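Local coordinates for protein omega-class glutathione S-transferase (Bombyx mori, PDB 3WD6) that binds glutathione and, as an omega-class transferase, probably catalyses glutathione transfer and the glutathione-dependent reduction of dehydroascorbate, at residues V168-D171 with Y177-Y180; G28-Y33 with L46-K51; A127-L132 with P184-L189. All coordinates share one frame; numbering follows the deposited sequence.

Interaction 1 of 3, residues V168-D171 with Y177-Y180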
loop_
_atom_site.group_PDB
_atom_site.type_symbol
_atom_site.label_atom_id
_atom_site.label_comp_id
_atom_site.label_asym_id
_atom_site.label_seq_id
_atom_site.Cartn_x
_atom_site.Cartn_y
_atom_site.Cartn_z
ATOM N N VAL A 168 -15.081 1.105 -14.341
ATOM C CA VAL A 168 -13.660 1.287 -14.592
ATOM C C VAL A 168 -12.881 0.737 -13.409
ATOM O O VAL A 168 -11.863 0.039 -13.580
ATOM C CB VAL A 168 -13.313 2.782 -14.807
ATOM C CG1 VAL A 168 -11.792 2.992 -14.960
ATOM C CG2 VAL A 168 -14.080 3.333 -16.019
ATOM N N PHE A 169 -13.368 1.052 -12.211
ATOM C CA PHE A 169 -12.703 0.663 -10.974
ATOM C C PHE A 169 -13.639 -0.167 -10.107
ATOM O O PHE A 169 -14.865 -0.138 -10.283
ATOM C CB PHE A 169 -12.253 1.903 -10.192
ATOM C CG PHE A 169 -11.267 2.767 -10.936
ATOM C CD1 PHE A 169 -9.986 2.301 -11.202
ATOM C CD2 PHE A 169 -11.618 4.054 -11.365
ATOM C CE1 PHE A 169 -9.065 3.092 -11.893
ATOM C CE2 PHE A 169 -10.692 4.859 -12.056
ATOM C CZ PHE A 169 -9.411 4.374 -12.320
ATOM N N LEU A 170 -13.066 -0.900 -9.162
ATOM C CA LEU A 170 -13.884 -1.696 -8.266
ATOM C C LEU A 170 -14.971 -0.839 -7.607
ATOM O O LEU A 170 -16.125 -1.261 -7.477
ATOM C CB LEU A 170 -13.009 -2.359 -7.214
ATOM C CG LEU A 170 -12.102 -3.472 -7.748
ATOM C CD1 LEU A 170 -11.012 -3.867 -6.698
ATOM C CD2 LEU A 170 -12.923 -4.690 -8.210
ATOM N N ASP A 171 -14.626 0.375 -7.207
ATOM C CA ASP A 171 -15.595 1.196 -6.487
ATOM C C ASP A 171 -16.428 2.150 -7.357
ATOM O O ASP A 171 -17.273 2.879 -6.828
ATOM C CB ASP A 171 -14.926 1.930 -5.315
ATOM C CG ASP A 171 -14.682 1.007 -4.128
ATOM O OD1 ASP A 171 -15.667 0.388 -3.662
ATOM O OD2 ASP A 171 -13.513 0.858 -3.686
ATOM N N TYR A 177 -12.124 2.382 -1.744
ATOM C CA TYR A 177 -11.416 1.678 -0.683
ATOM C C TYR A 177 -10.827 0.378 -1.211
ATOM O O TYR A 177 -9.644 0.095 -1.010
ATOM C CB TYR A 177 -12.400 1.398 0.438
ATOM C CG TYR A 177 -11.908 0.551 1.581
ATOM C CD1 TYR A 177 -11.962 -0.843 1.516
ATOM C CD2 TYR A 177 -11.457 1.136 2.761
ATOM C CE1 TYR A 177 -11.566 -1.634 2.596
ATOM C CE2 TYR A 177 -11.056 0.354 3.847
ATOM C CZ TYR A 177 -11.114 -1.030 3.762
ATOM O OH TYR A 177 -10.701 -1.813 4.839
ATOM N N ALA A 178 -11.672 -0.397 -1.884
ATOM C CA ALA A 178 -11.277 -1.688 -2.421
ATOM C C ALA A 178 -10.095 -1.494 -3.382
ATOM O O ALA A 178 -9.072 -2.191 -3.284
ATOM C CB ALA A 178 -12.456 -2.342 -3.122
ATOM N N ASP A 179 -10.224 -0.535 -4.293
ATOM C CA ASP A 179 -9.134 -0.260 -5.212
ATOM C C ASP A 179 -7.874 0.161 -4.466
ATOM O O ASP A 179 -6.819 -0.448 -4.631
ATOM C CB ASP A 179 -9.523 0.823 -6.209
ATOM C CG ASP A 179 -10.796 0.487 -6.966
ATOM O OD1 ASP A 179 -10.731 -0.339 -7.922
ATOM O OD2 ASP A 179 -11.857 1.072 -6.608
ATOM N N TYR A 180 -7.980 1.198 -3.646
ATOM C CA TYR A 180 -6.792 1.745 -2.997
ATOM C C TYR A 180 -6.139 0.758 -2.048
ATOM O O TYR A 180 -4.908 0.754 -1.914
ATOM C CB TYR A 180 -7.107 3.037 -2.246
ATOM C CG TYR A 180 -7.319 4.228 -3.160
ATOM C CD1 TYR A 180 -6.459 4.465 -4.245
ATOM C CD2 TYR A 180 -8.391 5.102 -2.962
ATOM C CE1 TYR A 180 -6.654 5.554 -5.098
ATOM C CE2 TYR A 180 -8.599 6.188 -3.809
ATOM C CZ TYR A 180 -7.722 6.415 -4.876
ATOM O OH TYR A 180 -7.909 7.505 -5.699
#
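Two carboxylates tie the first turn of helix 177-189 to the loop before it: Asp179 from the helix, Asp171 from the loop. Asp179 is gripped by two successive loop amides. Leu170 N donates to Asp179 OD1 at 2.7 Å. Asp171 N donates to Asp179 OD2 at 2.9 Å. Each oxygen uses its syn lone pair, so the loop backbone fixes the rotation of the carboxylate. Asp179 OD2 also accepts from Gly176 N, consistent with the Asp half of the N-capping box known at this helix in glutathione transferases. Gly176 has no side chain to supply the other half. Asp171 bonds in the other direction. Its OD2 takes Ala178 N at 2.9 Å, nearly along the C-O axis, with the N-H bent to 131°. The two carboxylate planes stand 83° apart, and Asp171 OD2 lies 3.4 Å from Asp179 OD2. The helix N terminus and the amides probably ease this repulsion. Beside the polar core, Leu170 CB packs on Ala178 CB at 4.1 Å. Tyr211 of helix 206-216 bonds Asp179 OD1 and touches Phe169 and Leu170. Helix 113-125 contributes Ile122 against Leu170, and Tyr180 leads on to helix 39-51.

Interaction 2 of 3, residues G28-Y33 with L46-K51. With EDO (1,2-ethanediol), chain H.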
loop_
_atom_site.group_PDB
_atom_site.type_symbol
_atom_site.label_atom_id
_atom_site.label_comp_id
_atom_site.label_asym_id
_atom_site.label_seq_id
_atom_site.Cartn_x
_atom_site.Cartn_y
_atom_site.Cartn_z
ATOM N N GLY A 28 0.327 20.344 14.487
ATOM C CA GLY A 28 -1.043 20.536 14.040
ATOM C C GLY A 28 -1.437 19.714 12.815
ATOM O O GLY A 28 -2.577 19.229 12.721
ATOM N N LYS A 29 -0.506 19.560 11.873
ATOM C CA LYS A 29 -0.742 18.732 10.691
ATOM C C LYS A 29 -0.900 17.253 11.055
ATOM O O LYS A 29 -0.076 16.700 11.789
ATOM C CB LYS A 29 0.419 18.870 9.708
ATOM C CG LYS A 29 0.285 20.014 8.710
ATOM C CD LYS A 29 0.982 19.644 7.397
ATOM C CE LYS A 29 1.500 20.877 6.643
ATOM N NZ LYS A 29 0.432 21.878 6.456
ATOM N N LEU A 30 -1.958 16.621 10.547
ATOM C CA LEU A 30 -2.070 15.169 10.613
ATOM C C LEU A 30 -0.777 14.573 10.069
ATOM O O LEU A 30 -0.299 14.966 8.985
ATOM C CB LEU A 30 -3.260 14.670 9.793
ATOM C CG LEU A 30 -3.582 13.184 10.024
ATOM C CD1 LEU A 30 -5.089 12.945 10.184
ATOM C CD2 LEU A 30 -3.027 12.353 8.900
ATOM N N ARG A 31 -0.200 13.645 10.831
ATOM C CA ARG A 31 1.102 13.086 10.500
ATOM C C ARG A 31 1.048 11.578 10.304
ATOM O O ARG A 31 0.457 10.842 11.118
ATOM C CB ARG A 31 2.106 13.402 11.606
ATOM C CG ARG A 31 3.342 12.488 11.581
ATOM C CD ARG A 31 4.252 12.773 12.754
ATOM N NE ARG A 31 4.705 14.165 12.766
ATOM C CZ ARG A 31 5.463 14.684 13.724
ATOM N NH1 ARG A 31 5.840 13.922 14.744
ATOM N NH2 ARG A 31 5.839 15.953 13.671
ATOM N N VAL A 32 1.698 11.109 9.243
ATOM C CA VAL A 32 1.809 9.673 9.011
ATOM C C VAL A 32 3.214 9.182 9.332
ATOM O O VAL A 32 4.181 9.667 8.729
ATOM C CB VAL A 32 1.531 9.318 7.522
ATOM C CG1 VAL A 32 1.547 7.794 7.301
ATOM C CG2 VAL A 32 0.205 9.914 7.068
ATOM N N TYR A 33 3.331 8.222 10.253
ATOM C CA TYR A 33 4.589 7.478 10.404
ATOM C C TYR A 33 4.625 6.414 9.312
ATOM O O TYR A 33 3.771 5.513 9.266
ATOM C CB TYR A 33 4.751 6.880 11.823
ATOM C CG TYR A 33 4.828 7.986 12.847
ATOM C CD1 TYR A 33 6.023 8.655 13.077
ATOM C CD2 TYR A 33 3.690 8.418 13.534
ATOM C CE1 TYR A 33 6.101 9.697 13.982
ATOM C CE2 TYR A 33 3.760 9.469 14.448
ATOM C CZ TYR A 33 4.969 10.101 14.662
ATOM O OH TYR A 33 5.063 11.147 15.549
ATOM N N LEU A 46 -2.428 6.721 0.066
ATOM C CA LEU A 46 -3.408 6.753 -1.015
ATOM C C LEU A 46 -4.691 7.396 -0.519
ATOM O O LEU A 46 -5.220 8.314 -1.144
ATOM C CB LEU A 46 -3.719 5.335 -1.532
ATOM C CG LEU A 46 -2.551 4.616 -2.216
ATOM C CD1 LEU A 46 -2.941 3.199 -2.562
ATOM C CD2 LEU A 46 -2.077 5.395 -3.467
ATOM N N ALA A 47 -5.181 6.906 0.616
ATOM C CA ALA A 47 -6.416 7.410 1.173
ATOM C C ALA A 47 -6.295 8.914 1.392
ATOM O O ALA A 47 -7.141 9.700 0.917
ATOM C CB ALA A 47 -6.764 6.670 2.479
ATOM N N LEU A 48 -5.241 9.324 2.094
ATOM C CA LEU A 48 -5.036 10.749 2.363
ATOM C C LEU A 48 -4.950 11.558 1.065
ATOM O O LEU A 48 -5.536 12.655 0.969
ATOM C CB LEU A 48 -3.788 10.972 3.206
ATOM C CG LEU A 48 -3.840 10.440 4.637
ATOM C CD1 LEU A 48 -2.439 10.406 5.199
ATOM C CD2 LEU A 48 -4.721 11.308 5.501
ATOM N N ASN A 49 -4.231 11.031 0.067
ATOM C CA ASN A 49 -4.162 11.717 -1.228
ATOM C C ASN A 49 -5.525 11.863 -1.882
ATOM O O ASN A 49 -5.919 12.957 -2.279
ATOM C CB ASN A 49 -3.227 10.992 -2.196
ATOM C CG ASN A 49 -1.763 11.096 -1.791
ATOM O OD1 ASN A 49 -1.419 11.735 -0.785
ATOM N ND2 ASN A 49 -0.888 10.457 -2.575
ATOM N N ALA A 50 -6.243 10.752 -2.007
ATOM C CA ALA A 50 -7.505 10.760 -2.734
ATOM C C ALA A 50 -8.509 11.730 -2.091
ATOM O O ALA A 50 -9.290 12.414 -2.798
ATOM C CB ALA A 50 -8.080 9.345 -2.815
ATOM N N LYS A 51 -8.476 11.797 -0.754
ATOM C CA LYS A 51 -9.425 12.623 0.004
ATOM C C LYS A 51 -8.927 14.060 0.140
ATOM O O LYS A 51 -9.644 14.939 0.627
ATOM C CB LYS A 51 -9.726 12.006 1.393
ATOM C CG LYS A 51 -10.374 10.610 1.326
ATOM C CD LYS A 51 -10.545 9.986 2.725
ATOM C CE LYS A 51 -11.771 10.495 3.461
ATOM N NZ LYS A 51 -13.060 10.244 2.711
HETATM C C1 EDO H . -3.046 15.490 -0.889
HETATM O O1 EDO H . -3.693 15.027 0.321
HETATM C C2 EDO H . -1.519 15.506 -0.722
HETATM O O2 EDO H . -0.849 15.200 -1.960
#
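Leu48 reaches from helix 39-51 to the sheet and spreads its two methyls over Leu30 and Val32. Leu48 CD1 meets Val32 CG2 at 3.3 Å, a tight methyl contact. Leu48 CD2 meets Leu30 CD2 at 3.9 Å. Leu48 and Val32 pass each other in opposite directions, while the Leu30 side chain runs at a slant across that of Leu48. The torsions set this up. Val32 has CG1 anti to its backbone N (chi1 -176°), which turns CG2 to the helix. Leu48 has CG anti to its carbonyl carbon, and its branch end faces the sheet. No hydrogen bond joins the two segments. On the other side of the strand Arg31 NH1 donates to Tyr33 OH at 3.0 Å, in the guanidinium plane. Glu56 forms a salt bridge with Arg31 NE, and Tyr33 OH is hydrogen-bonded to Glu82. An ethanediol, probably from the crystallisation liquor, sits beside the helix with O1 3.1 Å from Leu48 O. The contact belongs to the beta-alpha-beta unit of the thioredoxin-like domain. Strand 31-34 lies between strands 56-60 and 80-82. Leu99 of helix 92-102 touches both Leu30 and Leu48, and Tyr55 touches both Val32 and Leu48.

Interaction 3 of 3, residues A127-L132 with P184-L189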
loop_
_atom_site.group_PDB
_atom_site.type_symbol
_atom_site.label_atom_id
_atom_site.label_comp_id
_atom_site.label_asym_id
_atom_site.label_seq_id
_atom_site.Cartn_x
_atom_site.Cartn_y
_atom_site.Cartn_z
ATOM N N ALA A 127 -4.837 -11.161 0.025
ATOM C CA ALA A 127 -3.838 -11.749 0.933
ATOM C C ALA A 127 -2.831 -12.697 0.240
ATOM O O ALA A 127 -1.622 -12.607 0.489
ATOM C CB ALA A 127 -4.510 -12.450 2.120
ATOM N N PRO A 128 -3.324 -13.608 -0.630
ATOM C CA PRO A 128 -2.419 -14.524 -1.350
ATOM C C PRO A 128 -1.399 -13.771 -2.202
ATOM O O PRO A 128 -0.267 -14.247 -2.402
ATOM C CB PRO A 128 -3.366 -15.322 -2.252
ATOM C CG PRO A 128 -4.667 -15.290 -1.529
ATOM C CD PRO A 128 -4.741 -13.920 -0.894
ATOM N N ILE A 129 -1.798 -12.606 -2.704
ATOM C CA ILE A 129 -0.882 -11.758 -3.463
ATOM C C ILE A 129 0.160 -11.149 -2.528
ATOM O O ILE A 129 1.359 -11.164 -2.812
ATOM C CB ILE A 129 -1.645 -10.636 -4.187
ATOM C CG1 ILE A 129 -2.616 -11.249 -5.196
ATOM C CG2 ILE A 129 -0.657 -9.641 -4.850
ATOM C CD1 ILE A 129 -3.611 -10.273 -5.744
ATOM N N GLN A 130 -0.313 -10.599 -1.413
ATOM C CA GLN A 130 0.569 -10.038 -0.403
ATOM C C GLN A 130 1.556 -11.107 0.008
ATOM O O GLN A 130 2.729 -10.833 0.210
ATOM C CB GLN A 130 -0.251 -9.575 0.800
ATOM C CG GLN A 130 -1.333 -8.521 0.461
ATOM C CD GLN A 130 -2.301 -8.280 1.629
ATOM O OE1 GLN A 130 -1.897 -8.276 2.802
ATOM N NE2 GLN A 130 -3.582 -8.090 1.313
ATOM N N SER A 131 1.067 -12.336 0.110
ATOM C CA SER A 131 1.867 -13.470 0.571
ATOM C C SER A 131 2.935 -13.896 -0.441
ATOM O O SER A 131 4.104 -14.056 -0.096
ATOM C CB SER A 131 0.951 -14.656 0.892
ATOM O OG SER A 131 1.711 -15.723 1.422
ATOM N N LEU A 132 2.534 -14.083 -1.690
ATOM C CA LEU A 132 3.498 -14.456 -2.715
ATOM C C LEU A 132 4.618 -13.431 -2.829
ATOM O O LEU A 132 5.789 -13.811 -2.953
ATOM C CB LEU A 132 2.822 -14.613 -4.077
ATOM C CG LEU A 132 3.812 -15.049 -5.158
ATOM C CD1 LEU A 132 4.394 -16.421 -4.813
ATOM C CD2 LEU A 132 3.164 -15.070 -6.530
ATOM N N PRO A 184 -1.353 -1.271 -3.633
ATOM C CA PRO A 184 0.111 -1.341 -3.480
ATOM C C PRO A 184 0.718 -2.635 -4.038
ATOM O O PRO A 184 1.878 -2.663 -4.509
ATOM C CB PRO A 184 0.307 -1.293 -1.956
ATOM C CG PRO A 184 -0.911 -0.541 -1.454
ATOM C CD PRO A 184 -2.042 -0.998 -2.350
ATOM N N TRP A 185 -0.047 -3.719 -3.961
ATOM C CA TRP A 185 0.495 -4.983 -4.441
ATOM C C TRP A 185 0.486 -5.032 -5.950
ATOM O O TRP A 185 1.431 -5.541 -6.551
ATOM C CB TRP A 185 -0.153 -6.182 -3.758
ATOM C CG TRP A 185 0.315 -6.177 -2.354
ATOM C CD1 TRP A 185 1.471 -6.739 -1.871
ATOM C CD2 TRP A 185 -0.283 -5.476 -1.246
ATOM N NE1 TRP A 185 1.599 -6.467 -0.527
ATOM C CE2 TRP A 185 0.542 -5.699 -0.116
ATOM C CE3 TRP A 185 -1.444 -4.706 -1.096
ATOM C CZ2 TRP A 185 0.246 -5.175 1.143
ATOM C CZ3 TRP A 185 -1.743 -4.189 0.161
ATOM C CH2 TRP A 185 -0.899 -4.427 1.266
ATOM N N PHE A 186 -0.541 -4.453 -6.568
ATOM C CA PHE A 186 -0.500 -4.287 -8.012
ATOM C C PHE A 186 0.669 -3.393 -8.464
ATOM O O PHE A 186 1.283 -3.658 -9.520
ATOM C CB PHE A 186 -1.837 -3.780 -8.543
ATOM C CG PHE A 186 -2.934 -4.805 -8.453
ATOM C CD1 PHE A 186 -2.667 -6.160 -8.715
ATOM C CD2 PHE A 186 -4.224 -4.432 -8.085
ATOM C CE1 PHE A 186 -3.681 -7.125 -8.619
ATOM C CE2 PHE A 186 -5.246 -5.384 -8.001
ATOM C CZ PHE A 186 -4.971 -6.733 -8.266
ATOM N N GLU A 187 0.979 -2.346 -7.692
ATOM C CA GLU A 187 2.085 -1.473 -8.052
ATOM C C GLU A 187 3.356 -2.308 -8.097
ATOM O O GLU A 187 4.201 -2.138 -8.989
ATOM C CB GLU A 187 2.248 -0.299 -7.060
ATOM C CG GLU A 187 3.337 0.702 -7.497
ATOM C CD GLU A 187 3.348 2.027 -6.717
ATOM O OE1 GLU A 187 4.454 2.569 -6.461
ATOM O OE2 GLU A 187 2.260 2.552 -6.375
ATOM N N ARG A 188 3.471 -3.227 -7.141
ATOM C CA ARG A 188 4.658 -4.072 -7.000
ATOM C C ARG A 188 4.686 -5.201 -8.033
ATOM O O ARG A 188 5.754 -5.572 -8.525
ATOM C CB ARG A 188 4.768 -4.613 -5.562
ATOM C CG ARG A 188 5.437 -3.628 -4.580
ATOM C CD ARG A 188 4.721 -3.528 -3.237
ATOM N NE ARG A 188 5.303 -2.487 -2.379
ATOM C CZ ARG A 188 4.858 -1.232 -2.311
ATOM N NH1 ARG A 188 3.818 -0.853 -3.039
ATOM N NH2 ARG A 188 5.441 -0.357 -1.509
ATOM N N LEU A 189 3.513 -5.722 -8.387
ATOM C CA LEU A 189 3.422 -6.806 -9.367
ATOM C C LEU A 189 4.169 -6.389 -10.645
ATOM O O LEU A 189 4.836 -7.211 -11.286
ATOM C CB LEU A 189 1.942 -7.147 -9.661
ATOM C CG LEU A 189 1.518 -8.274 -10.624
ATOM C CD1 LEU A 189 0.047 -8.650 -10.428
ATOM C CD2 LEU A 189 1.783 -7.929 -12.097
#
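The indole of Trp185 lies between Gln130 on one face and Pro184 on the other. Gln130 CG stands over the centre of the indole, 3.6 Å from the centroid of the five-membered ring, in a CH-pi contact. Pro184 CB is 3.9 Å above the opposite face, offset toward the rim. The Gln130 chain is extended beyond CG (chi2 169°), which carries its amide over the six-membered ring. Gln130 CD is 4.0 Å from Trp185 CZ2, with the amide and ring planes 24° apart. Tyr40 meets the indole edge-to-face, and Phe133 also packs against it. Ile129 widens the contact. Its CG2 touches Trp185 CB at 3.7 Å, and its CD1 comes obliquely to Phe186 CE1 at 4.3 Å. The helix segments cross at 44° with axes 10.2 Å apart. Within helix 177-189, Arg188 NH1 and Arg188 N reach Pro184 O from opposite faces of its plane, the first at 3.0 Å. Replacing Trp185 by an alanine would probably leave Gln130 CG and Pro184 CB without the ring they cover and leave Tyr40 less restrained, without its edge-to-face partner. Tyr40 belongs to the glutathione pocket, and the Trp185 side chain is about 7 Å from the bound glutathione. Contact between the helices is apolar and dispersive. The amide of Gln130 finds its hydrogen bonds at Ser126 OG and Tyr40 OH. Trp185 and Gln130 thus form a second shell, consistent with a part in positioning Tyr40.

From the N terminus, interaction 2 comes first. It closes the short loop from strand 31-34 through helix 39-51 and is complete before the others begin. Interaction 3 opens on helix 127-138 and closes 52 residues later on helix 177-189. Interaction 1 is nested inside that loop. It ties the linker after helix 145-165 to the start of helix 177-189, the helix that interaction 3 uses further along. That helix also joins the domains. Tyr180 O lies 3.2 Å from Leu46 CD1, and Pro184 CD is 4.3 Å from the same methyl. Interactions 1 and 3 therefore both border the thioredoxin-like domain in which interaction 2 lies.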